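Local coordinates for protein glycoside Hydrolase (Bacteroides uniformis, PDB 5T99) that probably hydrolyses beta-galactosidic linkages of agarose-derived sugars as a family 2 glycoside hydrolase of a gut bacterium, at residues A[365-379]-A[408-420]. Numbering follows the deposited sequence.
Sequences LVVLDEAFDEWTKAK and SVIMWSIGNEILE. With GIF (D-galacto-isofagomine), chain C; EDO (1,2-ethanediol), chain P.
N416 and D373 meet beside the bound galacto-isofagomine: ND2 of N416 gives an in-plane N-H to D373 OD1 (3.0 Å), amide and carboxylate nearly coplanar. K379, its chain extended beyond CG, brings NZ to the same OD1 from above the carboxylate plane, a salt bridge of 2.9 Å, and also bonds the carbonyl oxygens of D373 and N416. A water links NZ to OE1 of E417, whose OE2 accepts a weak bond from the ring nitrogen of the inhibitor. R161 and R346 hold the remaining oxygens, D373 OD2 and N416 OD1. E370 takes the S413 hydroxyl on the anti lone pair of OE2 (2.7 Å), while R346 and H349 grip its carboxylate. Beyond the strand ends, I418 CG1 sits over the six-membered ring of W375, 3.5 Å from its centroid, and the indole NE1 reaches back to I414 O of the strand (2.9 Å). With an alanine at W375, that carbonyl would probably lose its indole donor and a gap would open against I418 and I414 CD1. E420 OE2 collects T376 N, T376 OG1 and K377 N, pinning the loop after W375. Toward their N-terminal ends, strands 366-370 and 409-416 pair in parallel, the register broken by a beta bulge where V367 O accepts I410 N (2.8 Å) and, weakly, M411 N. Helix 388-403 joins these TIM-barrel neighbours in a beta-alpha-beta crossover; strands 344-346 and 447-451 flank them, and helix 427-441 packs against W375 and I414.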
ATOM      1  N   LEU A 365       6.282  -0.904  -9.936  1.00 15.71           N
ATOM      2  CA  LEU A 365       5.181   0.050  -9.874  1.00 15.80           C
ATOM      3  C   LEU A 365       5.703   1.452  -9.578  1.00 15.74           C
ATOM      4  O   LEU A 365       6.585   1.615  -8.743  1.00 16.15           O
ATOM      5  CB  LEU A 365       4.209  -0.351  -8.766  1.00 15.94           C
ATOM      6  CG  LEU A 365       3.480  -1.684  -8.939  1.00 15.99           C
ATOM      7  CD1 LEU A 365       2.771  -2.038  -7.638  1.00 16.34           C
ATOM      8  CD2 LEU A 365       2.485  -1.639 -10.093  1.00 15.82           C
ATOM      9  N   VAL A 366       5.142   2.465 -10.238  1.00 15.16           N
ATOM     10  CA  VAL A 366       5.512   3.848  -9.949  1.00 14.37           C
ATOM     11  C   VAL A 366       4.599   4.367  -8.853  1.00 14.36           C
ATOM     12  O   VAL A 366       3.432   3.977  -8.782  1.00 14.93           O
ATOM     13  CB  VAL A 366       5.559   4.748 -11.205  1.00 14.22           C
ATOM     14  CG1 VAL A 366       6.689   4.278 -12.109  1.00 14.19           C
ATOM     15  CG2 VAL A 366       4.244   4.790 -11.976  1.00 14.04           C
ATOM     16  N   VAL A 367       5.140   5.220  -7.983  1.00 13.83           N
ATOM     17  CA  VAL A 367       4.466   5.650  -6.773  1.00 13.51           C
ATOM     18  C   VAL A 367       4.435   7.178  -6.591  1.00 13.63           C
ATOM     19  O   VAL A 367       5.453   7.855  -6.747  1.00 13.39           O
ATOM     20  CB  VAL A 367       5.112   5.009  -5.534  1.00 13.59           C
ATOM     21  CG1 VAL A 367       4.444   5.500  -4.253  1.00 13.60           C
ATOM     22  CG2 VAL A 367       5.039   3.487  -5.621  1.00 13.86           C
ATOM     23  N   LEU A 368       3.248   7.690  -6.243  1.00 13.69           N
ATOM     24  CA  LEU A 368       3.059   9.044  -5.744  1.00 13.55           C
ATOM     25  C   LEU A 368       3.034   8.962  -4.222  1.00 13.65           C
ATOM     26  O   LEU A 368       2.088   8.431  -3.638  1.00 13.83           O
ATOM     27  CB  LEU A 368       1.755   9.637  -6.263  1.00 13.58           C
ATOM     28  CG  LEU A 368       1.741  10.119  -7.715  1.00 13.74           C
ATOM     29  CD1 LEU A 368       2.191   9.030  -8.670  1.00 13.82           C
ATOM     30  CD2 LEU A 368       0.360  10.640  -8.106  1.00 13.63           C
ATOM     31  N   ASP A 369       4.075   9.494  -3.592  1.00 13.53           N
ATOM     32  CA  ASP A 369       4.330   9.327  -2.164  1.00 13.70           C
ATOM     33  C   ASP A 369       3.762  10.566  -1.467  1.00 14.03           C
ATOM     34  O   ASP A 369       4.308  11.675  -1.620  1.00 14.34           O
ATOM     35  CB  ASP A 369       5.844   9.209  -1.986  1.00 14.01           C
ATOM     36  CG  ASP A 369       6.272   8.567  -0.686  1.00 14.35           C
ATOM     37  OD1 ASP A 369       5.443   8.343   0.219  1.00 14.32           O
ATOM     38  OD2 ASP A 369       7.503   8.309  -0.577  1.00 14.81           O
ATOM     39  N   GLU A 370       2.650  10.393  -0.741  1.00 14.10           N
ATOM     40  CA  GLU A 370       1.828  11.518  -0.255  1.00 14.12           C
ATOM     41  C   GLU A 370       2.017  11.780   1.241  1.00 14.31           C
ATOM     42  O   GLU A 370       1.974  10.864   2.043  1.00 14.25           O
ATOM     43  CB  GLU A 370       0.351  11.278  -0.568  1.00 14.36           C
ATOM     44  CG  GLU A 370      -0.553  12.480  -0.301  1.00 14.44           C
ATOM     45  CD  GLU A 370      -1.871  12.408  -1.043  1.00 14.68           C
ATOM     46  OE1 GLU A 370      -2.790  11.687  -0.581  1.00 14.62           O
ATOM     47  OE2 GLU A 370      -1.987  13.074  -2.099  1.00 14.88           O
ATOM     48  N   ALA A 371       2.204  13.040   1.607  1.00 14.70           N
ATOM     49  CA  ALA A 371       2.607  13.392   2.965  1.00 15.37           C
ATOM     50  C   ALA A 371       1.438  13.596   3.934  1.00 15.65           C
ATOM     51  O   ALA A 371       1.492  13.083   5.053  1.00 15.71           O
ATOM     52  CB  ALA A 371       3.475  14.649   2.941  1.00 15.76           C
ATOM     53  N   PHE A 372       0.413  14.348   3.511  1.00 15.69           N
ATOM     54  CA  PHE A 372      -0.599  14.894   4.427  1.00 16.37           C
ATOM     55  C   PHE A 372      -1.993  14.915   3.825  1.00 16.72           C
ATOM     56  O   PHE A 372      -2.159  15.024   2.606  1.00 16.92           O
ATOM     57  CB  PHE A 372      -0.270  16.342   4.824  1.00 16.79           C
ATOM     58  CG  PHE A 372       1.123  16.542   5.355  1.00 17.12           C
ATOM     59  CD1 PHE A 372       1.546  15.878   6.490  1.00 17.21           C
ATOM     60  CD2 PHE A 372       2.002  17.414   4.722  1.00 17.11           C
ATOM     61  CE1 PHE A 372       2.833  16.060   6.981  1.00 17.57           C
ATOM     62  CE2 PHE A 372       3.287  17.606   5.206  1.00 17.46           C
ATOM     63  CZ  PHE A 372       3.708  16.929   6.341  1.00 17.48           C
ATOM     64  N   ASP A 373      -2.990  14.850   4.703  1.00 17.25           N
ATOM     65  CA  ASP A 373      -4.409  14.969   4.329  1.00 17.96           C
ATOM     66  C   ASP A 373      -5.007  16.340   4.681  1.00 18.40           C
ATOM     67  O   ASP A 373      -6.068  16.703   4.164  1.00 19.37           O
ATOM     68  CB  ASP A 373      -5.218  13.848   4.992  1.00 17.89           C
ATOM     69  CG  ASP A 373      -6.679  13.872   4.608  1.00 17.85           C
ATOM     70  OD1 ASP A 373      -6.983  13.840   3.391  1.00 17.13           O
ATOM     71  OD2 ASP A 373      -7.528  13.930   5.528  1.00 18.19           O
ATOM     72  N   GLU A 374      -4.349  17.093   5.557  1.00 18.77           N
ATOM     73  CA  GLU A 374      -4.737  18.493   5.827  1.00 19.33           C
ATOM     74  C   GLU A 374      -3.509  19.305   6.236  1.00 18.75           C
ATOM     75  O   GLU A 374      -2.519  18.735   6.683  1.00 17.95           O
ATOM     76  CB  GLU A 374      -5.820  18.560   6.916  1.00 19.49           C
ATOM     77  CG  GLU A 374      -5.383  18.025   8.271  1.00 19.83           C
ATOM     78  CD  GLU A 374      -6.489  18.059   9.318  1.00 19.82           C
ATOM     79  OE1 GLU A 374      -7.585  17.554   9.050  1.00 20.38           O
ATOM     80  OE2 GLU A 374      -6.254  18.571  10.423  1.00 19.89           O
ATOM     81  N   TRP A 375      -3.576  20.628   6.080  1.00 18.20           N
ATOM     82  CA  TRP A 375      -2.433  21.483   6.382  1.00 18.08           C
ATOM     83  C   TRP A 375      -2.704  22.316   7.624  1.00 18.65           C
ATOM     84  O   TRP A 375      -2.647  21.765   8.711  1.00 17.04           O
ATOM     85  CB  TRP A 375      -2.038  22.335   5.176  1.00 17.54           C
ATOM     86  CG  TRP A 375      -1.576  21.568   3.988  1.00 16.95           C
ATOM     87  CD1 TRP A 375      -1.139  20.272   3.948  1.00 16.75           C
ATOM     88  CD2 TRP A 375      -1.473  22.069   2.651  1.00 17.06           C
ATOM     89  NE1 TRP A 375      -0.788  19.931   2.666  1.00 16.86           N
ATOM     90  CE2 TRP A 375      -0.979  21.014   1.848  1.00 16.87           C
ATOM     91  CE3 TRP A 375      -1.751  23.310   2.052  1.00 16.73           C
ATOM     92  CZ2 TRP A 375      -0.765  21.156   0.481  1.00 16.72           C
ATOM     93  CZ3 TRP A 375      -1.530  23.453   0.697  1.00 16.69           C
ATOM     94  CH2 TRP A 375      -1.042  22.378  -0.078  1.00 17.04           C
ATOM     95  N   THR A 376      -2.987  23.618   7.483  1.00 20.03           N
ATOM     96  CA  THR A 376      -3.284  24.474   8.642  1.00 20.92           C
ATOM     97  C   THR A 376      -4.764  24.459   8.993  1.00 21.96           C
ATOM     98  O   THR A 376      -5.103  24.723  10.134  1.00 22.82           O
ATOM     99  CB  THR A 376      -2.839  25.946   8.444  1.00 20.39           C
ATOM    100  OG1 THR A 376      -3.693  26.609   7.497  1.00 19.85           O
ATOM    101  CG2 THR A 376      -1.376  26.021   7.987  1.00 20.30           C
ATOM    102  N   LYS A 377      -5.629  24.178   8.014  1.00 23.85           N
ATOM    103  CA  LYS A 377      -7.092  24.166   8.204  1.00 25.39           C
ATOM    104  C   LYS A 377      -7.591  22.736   8.447  1.00 25.27           C
ATOM    105  O   LYS A 377      -7.303  21.829   7.659  1.00 23.32           O
ATOM    106  CB  LYS A 377      -7.807  24.723   6.967  1.00 26.63           C
ATOM    107  CG  LYS A 377      -7.543  26.189   6.647  1.00 27.52           C
ATOM    108  CD  LYS A 377      -8.335  27.135   7.544  1.00 29.34           C
ATOM    109  CE  LYS A 377      -8.907  28.341   6.786  1.00 29.39           C
ATOM    110  NZ  LYS A 377      -7.863  29.352   6.485  1.00 29.11           N
ATOM    111  N   ALA A 378      -8.369  22.564   9.518  1.00 25.80           N
ATOM    112  CA  ALA A 378      -8.856  21.249   9.976  1.00 25.47           C
ATOM    113  C   ALA A 378      -9.961  20.656   9.108  1.00 24.93           C
ATOM    114  O   ALA A 378     -10.933  21.332   8.794  1.00 23.61           O
ATOM    115  CB  ALA A 378      -9.371  21.368  11.405  1.00 25.71           C
ATOM    116  N   LYS A 379      -9.788  19.393   8.723  1.00 25.73           N
ATOM    117  CA  LYS A 379     -10.877  18.549   8.229  1.00 26.26           C
ATOM    118  C   LYS A 379     -11.503  17.794   9.382  1.00 27.16           C
ATOM    119  O   LYS A 379     -12.721  17.657   9.423  1.00 28.96           O
ATOM    120  CB  LYS A 379     -10.389  17.518   7.219  1.00 26.68           C
ATOM    121  CG  LYS A 379      -9.948  18.073   5.880  1.00 26.31           C
ATOM    122  CD  LYS A 379      -9.453  16.933   5.011  1.00 25.77           C
ATOM    123  CE  LYS A 379      -9.116  17.410   3.619  1.00 25.89           C
ATOM    124  NZ  LYS A 379      -8.353  16.393   2.861  1.00 25.79           N
ATOM    125  N   SER A 408      10.793   3.311  -7.349  1.00 13.23           N
ATOM    126  CA  SER A 408       9.346   3.327  -7.561  1.00 13.44           C
ATOM    127  C   SER A 408       8.756   4.730  -7.414  1.00 13.45           C
ATOM    128  O   SER A 408       7.832   5.068  -8.116  1.00 13.46           O
ATOM    129  CB  SER A 408       8.630   2.364  -6.598  1.00 13.37           C
ATOM    130  OG  SER A 408       8.841   2.729  -5.244  1.00 13.56           O
ATOM    131  N   VAL A 409       9.295   5.546  -6.512  1.00 13.79           N
ATOM    132  CA  VAL A 409       8.695   6.865  -6.214  1.00 13.68           C
ATOM    133  C   VAL A 409       9.003   7.842  -7.343  1.00 13.45           C
ATOM    134  O   VAL A 409      10.165   8.040  -7.688  1.00 13.27           O
ATOM    135  CB  VAL A 409       9.192   7.447  -4.870  1.00 13.38           C
ATOM    136  CG1 VAL A 409       8.594   8.820  -4.628  1.00 13.27           C
ATOM    137  CG2 VAL A 409       8.827   6.507  -3.736  1.00 13.41           C
ATOM    138  N   ILE A 410       7.958   8.424  -7.923  1.00 13.29           N
ATOM    139  CA  ILE A 410       8.122   9.385  -9.016  1.00 13.40           C
ATOM    140  C   ILE A 410       7.599  10.778  -8.721  1.00 13.52           C
ATOM    141  O   ILE A 410       7.945  11.700  -9.456  1.00 14.53           O
ATOM    142  CB  ILE A 410       7.508   8.880 -10.350  1.00 13.36           C
ATOM    143  CG1 ILE A 410       6.011   8.538 -10.207  1.00 13.31           C
ATOM    144  CG2 ILE A 410       8.293   7.669 -10.836  1.00 13.57           C
ATOM    145  CD1 ILE A 410       5.286   8.368 -11.526  1.00 13.11           C
ATOM    146  N   MET A 411       6.770  10.945  -7.695  1.00 13.29           N
ATOM    147  CA  MET A 411       6.309  12.264  -7.288  1.00 13.50           C
ATOM    148  C   MET A 411       6.214  12.374  -5.762  1.00 13.59           C
ATOM    149  O   MET A 411       6.020  11.379  -5.075  1.00 14.09           O
ATOM    150  CB  MET A 411       4.938  12.564  -7.881  1.00 13.60           C
ATOM    151  CG  MET A 411       4.788  12.357  -9.376  1.00 13.55           C
ATOM    152  SD  MET A 411       3.239  13.110  -9.920  1.00 14.34           S
ATOM    153  CE  MET A 411       2.967  12.337 -11.512  1.00 14.29           C
ATOM    154  N   TRP A 412       6.362  13.591  -5.251  1.00 13.56           N
ATOM    155  CA  TRP A 412       6.059  13.922  -3.864  1.00 13.63           C
ATOM    156  C   TRP A 412       4.725  14.667  -3.838  1.00 14.06           C
ATOM    157  O   TRP A 412       4.641  15.801  -4.306  1.00 14.38           O
ATOM    158  CB  TRP A 412       7.155  14.803  -3.260  1.00 13.32           C
ATOM    159  CG  TRP A 412       8.529  14.242  -3.382  1.00 13.29           C
ATOM    160  CD1 TRP A 412       9.526  14.703  -4.183  1.00 13.27           C
ATOM    161  CD2 TRP A 412       9.059  13.105  -2.697  1.00 13.23           C
ATOM    162  NE1 TRP A 412      10.646  13.938  -4.029  1.00 13.22           N
ATOM    163  CE2 TRP A 412      10.388  12.946  -3.124  1.00 13.28           C
ATOM    164  CE3 TRP A 412       8.538  12.209  -1.754  1.00 13.37           C
ATOM    165  CZ2 TRP A 412      11.216  11.922  -2.644  1.00 13.59           C
ATOM    166  CZ3 TRP A 412       9.355  11.192  -1.272  1.00 13.32           C
ATOM    167  CH2 TRP A 412      10.681  11.055  -1.719  1.00 13.49           C
ATOM    168  N   SER A 413       3.673  14.028  -3.323  1.00 14.47           N
ATOM    169  CA  SER A 413       2.362  14.684  -3.211  1.00 14.36           C
ATOM    170  C   SER A 413       2.292  15.379  -1.851  1.00 14.56           C
ATOM    171  O   SER A 413       2.353  14.717  -0.811  1.00 14.32           O
ATOM    172  CB  SER A 413       1.225  13.678  -3.379  1.00 14.32           C
ATOM    173  OG  SER A 413      -0.042  14.317  -3.416  1.00 14.27           O
ATOM    174  N   ILE A 414       2.177  16.708  -1.870  1.00 14.64           N
ATOM    175  CA  ILE A 414       2.226  17.522  -0.643  1.00 14.95           C
ATOM    176  C   ILE A 414       0.923  17.563   0.157  1.00 15.30           C
ATOM    177  O   ILE A 414       0.914  17.992   1.319  1.00 16.36           O
ATOM    178  CB  ILE A 414       2.688  18.985  -0.906  1.00 14.76           C
ATOM    179  CG1 ILE A 414       1.850  19.662  -1.996  1.00 14.80           C
ATOM    180  CG2 ILE A 414       4.170  19.013  -1.255  1.00 14.69           C
ATOM    181  CD1 ILE A 414       2.008  21.164  -2.053  1.00 15.09           C
ATOM    182  N   GLY A 415      -0.170  17.140  -0.449  1.00 15.35           N
ATOM    183  CA  GLY A 415      -1.435  17.118   0.246  1.00 15.71           C
ATOM    184  C   GLY A 415      -2.564  16.578  -0.606  1.00 16.07           C
ATOM    185  O   GLY A 415      -2.453  16.462  -1.835  1.00 15.59           O
ATOM    186  N   ASN A 416      -3.661  16.266   0.069  1.00 16.86           N
ATOM    187  CA  ASN A 416      -4.869  15.784  -0.580  1.00 17.76           C
ATOM    188  C   ASN A 416      -6.079  16.586  -0.149  1.00 17.86           C
ATOM    189  O   ASN A 416      -6.385  16.653   1.046  1.00 18.33           O
ATOM    190  CB  ASN A 416      -5.093  14.322  -0.228  1.00 18.21           C
ATOM    191  CG  ASN A 416      -6.470  13.852  -0.611  1.00 18.72           C
ATOM    192  OD1 ASN A 416      -6.762  13.667  -1.794  1.00 18.55           O
ATOM    193  ND2 ASN A 416      -7.339  13.682   0.384  1.00 19.14           N
ATOM    194  N   GLU A 417      -6.769  17.175  -1.125  1.00 18.36           N
ATOM    195  CA  GLU A 417      -8.055  17.876  -0.907  1.00 18.88           C
ATOM    196  C   GLU A 417      -8.022  18.908   0.219  1.00 19.01           C
ATOM    197  O   GLU A 417      -8.998  19.072   0.947  1.00 20.69           O
ATOM    198  CB  GLU A 417      -9.183  16.858  -0.656  1.00 18.65           C
ATOM    199  CG  GLU A 417      -9.348  15.844  -1.771  1.00 18.69           C
ATOM    200  CD  GLU A 417     -10.619  15.027  -1.663  1.00 18.66           C
ATOM    201  OE1 GLU A 417     -11.094  14.763  -0.535  1.00 18.75           O
ATOM    202  OE2 GLU A 417     -11.137  14.630  -2.717  1.00 18.89           O
ATOM    203  N   ILE A 418      -6.898  19.591   0.371  1.00 19.08           N
ATOM    204  CA  ILE A 418      -6.709  20.500   1.502  1.00 19.45           C
ATOM    205  C   ILE A 418      -7.628  21.724   1.439  1.00 19.83           C
ATOM    206  O   ILE A 418      -7.919  22.231   0.359  1.00 20.21           O
ATOM    207  CB  ILE A 418      -5.225  20.907   1.696  1.00 19.57           C
ATOM    208  CG1 ILE A 418      -4.695  21.854   0.587  1.00 19.85           C
ATOM    209  CG2 ILE A 418      -4.368  19.668   1.924  1.00 19.69           C
ATOM    210  CD1 ILE A 418      -4.542  21.323  -0.827  1.00 19.74           C
ATOM    211  N   LEU A 419      -8.093  22.182   2.601  1.00 20.69           N
ATOM    212  CA  LEU A 419      -9.072  23.288   2.666  1.00 21.95           C
ATOM    213  C   LEU A 419      -8.518  24.642   2.170  1.00 21.77           C
ATOM    214  O   LEU A 419      -9.287  25.509   1.724  1.00 22.09           O
ATOM    215  CB  LEU A 419      -9.652  23.419   4.081  1.00 22.89           C
ATOM    216  CG  LEU A 419     -10.861  22.517   4.384  1.00 24.38           C
ATOM    217  CD1 LEU A 419     -10.701  21.095   3.852  1.00 24.54           C
ATOM    218  CD2 LEU A 419     -11.145  22.503   5.881  1.00 24.30           C
ATOM    219  N   GLU A 420      -7.190  24.783   2.201  1.00 20.29           N
ATOM    220  CA  GLU A 420      -6.495  25.964   1.685  1.00 19.93           C
ATOM    221  C   GLU A 420      -6.753  26.223   0.189  1.00 20.22           C
ATOM    222  O   GLU A 420      -6.529  27.337  -0.280  1.00 20.72           O
ATOM    223  CB  GLU A 420      -4.976  25.881   1.967  1.00 19.26           C
ATOM    224  CG  GLU A 420      -4.572  26.069   3.436  1.00 18.68           C
ATOM    225  CD  GLU A 420      -4.762  24.838   4.337  1.00 19.15           C
ATOM    226  OE1 GLU A 420      -5.307  23.790   3.892  1.00 19.00           O
ATOM    227  OE2 GLU A 420      -4.365  24.913   5.523  1.00 19.13           O
TER
HETATM  228  C   GIF C 901     -10.631  11.635  -0.391  1.00 18.07           C
HETATM  229  N   GIF C 901     -11.552  11.870  -1.492  1.00 18.35           N
HETATM  230  O   GIF C 901     -15.112   9.331  -2.004  1.00 18.41           O
HETATM  231  C1  GIF C 901     -10.675  10.177   0.024  1.00 17.93           C
HETATM  232  O1  GIF C 901     -12.672  10.387   1.344  1.00 18.58           O
HETATM  233  C2  GIF C 901     -12.109   9.696   0.231  1.00 18.30           C
HETATM  234  O2  GIF C 901      -9.940  10.012   1.234  1.00 16.65           O
HETATM  235  C3  GIF C 901     -12.967   9.932  -1.008  1.00 18.41           C
HETATM  236  C4  GIF C 901     -12.925  11.401  -1.416  1.00 18.45           C
HETATM  237  C5  GIF C 901     -14.411   9.491  -0.763  1.00 18.53           C
HETATM  238  C1  EDO P 914     -14.480  15.412  -4.204  1.00 42.61           C
HETATM  239  O1  EDO P 914     -14.838  16.525  -5.054  1.00 45.01           O
HETATM  240  C2  EDO P 914     -15.039  15.587  -2.800  1.00 41.14           C
HETATM  241  O2  EDO P 914     -14.294  14.755  -1.905  1.00 40.46           O
HETATM  242  O   HOH W   1      -6.143  21.591   5.156  1.00 16.22           O
HETATM  243  O   HOH W   2     -10.651  15.082   2.051  1.00 25.27           O